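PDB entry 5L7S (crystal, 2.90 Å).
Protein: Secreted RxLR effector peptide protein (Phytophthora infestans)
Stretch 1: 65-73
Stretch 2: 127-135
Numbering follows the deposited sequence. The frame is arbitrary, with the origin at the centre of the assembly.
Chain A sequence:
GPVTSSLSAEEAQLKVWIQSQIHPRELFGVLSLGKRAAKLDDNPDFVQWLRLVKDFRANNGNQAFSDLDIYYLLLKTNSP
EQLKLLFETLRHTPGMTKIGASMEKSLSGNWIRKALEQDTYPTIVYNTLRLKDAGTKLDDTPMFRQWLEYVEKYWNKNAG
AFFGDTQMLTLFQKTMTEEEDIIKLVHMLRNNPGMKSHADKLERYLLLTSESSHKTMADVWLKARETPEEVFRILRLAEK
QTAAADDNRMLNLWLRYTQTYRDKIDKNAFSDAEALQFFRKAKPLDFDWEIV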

# COMPACT_ATOMS: atom_id res chain seq x y z
N PHE A 65 20.27 -5.80 -10.56
CA PHE A 65 19.75 -5.14 -9.36
C PHE A 65 18.83 -3.98 -9.76
O PHE A 65 19.27 -2.84 -9.93
N SER A 66 17.55 -4.31 -9.94
CA SER A 66 16.57 -3.42 -10.58
C SER A 66 16.20 -2.18 -9.78
O SER A 66 16.60 -2.02 -8.63
N ASP A 67 15.45 -1.29 -10.43
CA ASP A 67 14.82 -0.15 -9.76
C ASP A 67 13.93 -0.62 -8.62
O ASP A 67 13.99 -0.06 -7.52
N LEU A 68 13.12 -1.64 -8.89
CA LEU A 68 12.21 -2.18 -7.88
C LEU A 68 12.95 -2.87 -6.73
O LEU A 68 12.58 -2.67 -5.56
N ASP A 69 13.98 -3.65 -7.05
CA ASP A 69 14.90 -4.20 -6.03
C ASP A 69 15.37 -3.09 -5.10
O ASP A 69 15.30 -3.22 -3.87
N ILE A 70 15.83 -1.98 -5.69
CA ILE A 70 16.27 -0.82 -4.93
C ILE A 70 15.11 -0.21 -4.14
O ILE A 70 15.26 0.08 -2.96
N TYR A 71 13.96 -0.01 -4.79
CA TYR A 71 12.82 0.64 -4.14
C TYR A 71 12.31 -0.14 -2.94
O TYR A 71 12.13 0.42 -1.86
N TYR A 72 12.10 -1.44 -3.12
CA TYR A 72 11.50 -2.25 -2.07
C TYR A 72 12.46 -2.57 -0.92
O TYR A 72 12.01 -2.75 0.21
N LEU A 73 13.77 -2.59 -1.19
CA LEU A 73 14.77 -2.69 -0.11
C LEU A 73 14.75 -1.47 0.80
O LEU A 73 14.78 -1.59 2.03
N ASN A 127 1.85 -7.69 -9.93
CA ASN A 127 3.13 -8.39 -9.74
C ASN A 127 4.26 -7.96 -10.67
O ASN A 127 5.43 -8.22 -10.38
N THR A 128 3.93 -7.31 -11.78
CA THR A 128 4.90 -6.51 -12.53
C THR A 128 5.44 -5.41 -11.61
O THR A 128 6.64 -5.21 -11.52
N LEU A 129 4.52 -4.74 -10.91
CA LEU A 129 4.86 -3.67 -9.96
C LEU A 129 5.41 -4.16 -8.61
O LEU A 129 5.89 -3.36 -7.81
N ARG A 130 5.32 -5.47 -8.37
CA ARG A 130 5.85 -6.12 -7.16
C ARG A 130 5.25 -5.54 -5.88
O ARG A 130 5.94 -5.34 -4.88
N LEU A 131 3.94 -5.31 -5.91
CA LEU A 131 3.25 -4.68 -4.79
C LEU A 131 3.11 -5.58 -3.56
O LEU A 131 2.92 -5.08 -2.46
N LYS A 132 3.24 -6.90 -3.74
CA LYS A 132 3.35 -7.83 -2.61
C LYS A 132 4.52 -7.50 -1.67
O LYS A 132 4.40 -7.64 -0.45
N ASP A 133 5.63 -7.03 -2.25
CA ASP A 133 6.81 -6.64 -1.47
C ASP A 133 6.65 -5.33 -0.67
O ASP A 133 7.51 -5.00 0.14
N ALA A 134 5.56 -4.59 -0.91
CA ALA A 134 5.29 -3.34 -0.18
C ALA A 134 4.91 -3.57 1.28
O ALA A 134 5.10 -2.67 2.10
N GLY A 135 4.35 -4.74 1.59
CA GLY A 135 3.92 -5.05 2.95
C GLY A 135 2.88 -4.07 3.47
O GLY A 135 2.07 -3.55 2.70

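Stretch 1 enters its helix at residue 67 and presents one side of it, through Leu68, Asp69 and Tyr72, to a turn in stretch 2 centred on Arg130. Phe65 stays out of reach. Ser66, with chi1 in p, is the N-cap: Asp69 N donates to Ser66 OG at 2.8 Å, and Ser66 N returns a bond to Asp69 OD2 at 3.0 Å. The two reciprocal bonds tie Ser66 and Asp69 together at the start of the helix, with Asp69 OD1 left to face Arg130.

Asp67 makes no contact with stretch 2; its carboxylate is bonded elsewhere in the structure. Leu68 (m, t) points toward stretch 2. Its CD1 lies 3.4 Å from Thr128 O, while its CB packs 3.6 Å from Arg130 NH1. Asp69 (m) leaves the backbone pointing away, yet its carboxylate comes back within reach: Asp69 OD1 takes a hydrogen bond and salt bridge from Arg130 NH1 at 2.6 Å. Arg130 (m, t, p, with chi4 near 180°) is shared between acids, since its NE also donates to Asp133 OD2 at 2.9 Å. The guanidinium is thus held by one acid from each stretch, with Asp69 OD1 near its plane and Leu68 O over one face.

Ile70 turns away and Tyr71 points sideways; neither touches stretch 2. Tyr72 (m) points toward stretch 2 and is the largest contributor, with 123 Å² covered. Its hydroxyl bonds to backbone, Tyr72 OH donating to Leu129 O at 2.7 Å. Over one face of the ring sit Arg130 O and Asp133 CB, the latter in a CH-pi contact 4.1 Å from the Tyr72 ring centroid. Leu131 CD2 approaches Tyr72 OH at 3.6 Å, and Ala134 CB lies 4.0 Å from Tyr72 CE1. Leu73 points away again. The rule is economical: an acid tied to the N-cap serine meets the arginine, and one helical turn after Leu68 an aromatic packs against the turn and satisfies a carbonyl.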

# COMPACT_ATOMS: atom_id res chain seq x y z
CB PHE A 65 20.90 -4.66 -8.47
CG PHE A 65 20.48 -4.30 -7.07
CD1 PHE A 65 19.91 -5.26 -6.23
CD2 PHE A 65 20.68 -3.02 -6.58
CE1 PHE A 65 19.53 -4.94 -4.94
CE2 PHE A 65 20.30 -2.69 -5.28
CZ PHE A 65 19.73 -3.65 -4.46
CB SER A 66 15.28 -4.20 -10.89
OG SER A 66 14.52 -4.44 -9.71
CB ASP A 67 13.99 0.68 -10.75
CG ASP A 67 14.84 1.53 -11.69
OD1 ASP A 67 16.08 1.41 -11.67
OD2 ASP A 67 14.27 2.33 -12.45
CB LEU A 68 11.18 -3.12 -8.51
CG LEU A 68 10.23 -2.49 -9.55
CD1 LEU A 68 9.18 -3.51 -9.95
CD2 LEU A 68 9.57 -1.21 -9.04
CB ASP A 69 16.14 -4.86 -6.66
CG ASP A 69 15.84 -6.19 -7.36
OD1 ASP A 69 14.82 -6.84 -7.05
OD2 ASP A 69 16.65 -6.57 -8.23
CB ILE A 70 16.91 0.26 -5.83
CG1 ILE A 70 18.23 -0.26 -6.43
CG2 ILE A 70 17.18 1.55 -5.05
CD1 ILE A 70 18.69 0.49 -7.67
CB TYR A 71 11.67 0.87 -5.13
CG TYR A 71 10.55 1.75 -4.59
CD1 TYR A 71 10.76 3.10 -4.33
CD2 TYR A 71 9.28 1.22 -4.33
CE1 TYR A 71 9.75 3.91 -3.83
CE2 TYR A 71 8.26 2.02 -3.83
CZ TYR A 71 8.49 3.37 -3.58
OH TYR A 71 7.48 4.17 -3.09
CB TYR A 72 10.83 -3.49 -2.66
CG TYR A 72 9.54 -3.15 -3.40
CD1 TYR A 72 8.45 -2.61 -2.72
CD2 TYR A 72 9.42 -3.35 -4.79
CE1 TYR A 72 7.28 -2.29 -3.38
CE2 TYR A 72 8.24 -3.04 -5.45
CZ TYR A 72 7.17 -2.50 -4.74
OH TYR A 72 5.99 -2.18 -5.37
CB LEU A 73 16.18 -2.86 -0.70
CG LEU A 73 17.36 -2.99 0.29
CD1 LEU A 73 17.25 -4.27 1.10
CD2 LEU A 73 18.69 -2.92 -0.46
CB ASN A 127 2.90 -9.89 -9.81
CG ASN A 127 1.91 -10.36 -8.76
OD1 ASN A 127 2.18 -10.29 -7.57
ND2 ASN A 127 0.75 -10.81 -9.21
CB THR A 128 4.29 -5.87 -13.79
OG1 THR A 128 3.75 -6.89 -14.64
CG2 THR A 128 5.32 -5.05 -14.56
CB LEU A 129 3.64 -2.80 -9.69
CG LEU A 129 3.04 -2.07 -10.90
CD1 LEU A 129 1.73 -1.41 -10.50
CD2 LEU A 129 4.02 -1.04 -11.44
CB ARG A 130 7.38 -6.07 -7.14
CG ARG A 130 8.03 -7.12 -8.04
CD ARG A 130 9.53 -6.94 -8.08
NE ARG A 130 10.12 -6.95 -6.74
CZ ARG A 130 11.39 -6.66 -6.47
NH1 ARG A 130 12.25 -6.33 -7.43
NH2 ARG A 130 11.82 -6.70 -5.20
CB LEU A 131 1.88 -4.15 -5.22
CG LEU A 131 1.95 -2.90 -6.10
CD1 LEU A 131 0.60 -2.61 -6.74
CD2 LEU A 131 2.44 -1.69 -5.32
CB LYS A 132 3.46 -9.28 -3.09
CG LYS A 132 2.15 -9.84 -3.61
CD LYS A 132 2.34 -11.19 -4.27
CE LYS A 132 1.01 -11.75 -4.77
NZ LYS A 132 1.19 -12.76 -5.84
CB ASP A 133 8.04 -6.53 -2.39
CG ASP A 133 8.38 -7.83 -3.10
OD1 ASP A 133 8.13 -8.92 -2.54
OD2 ASP A 133 8.91 -7.77 -4.23
CB ALA A 134 4.20 -2.55 -0.88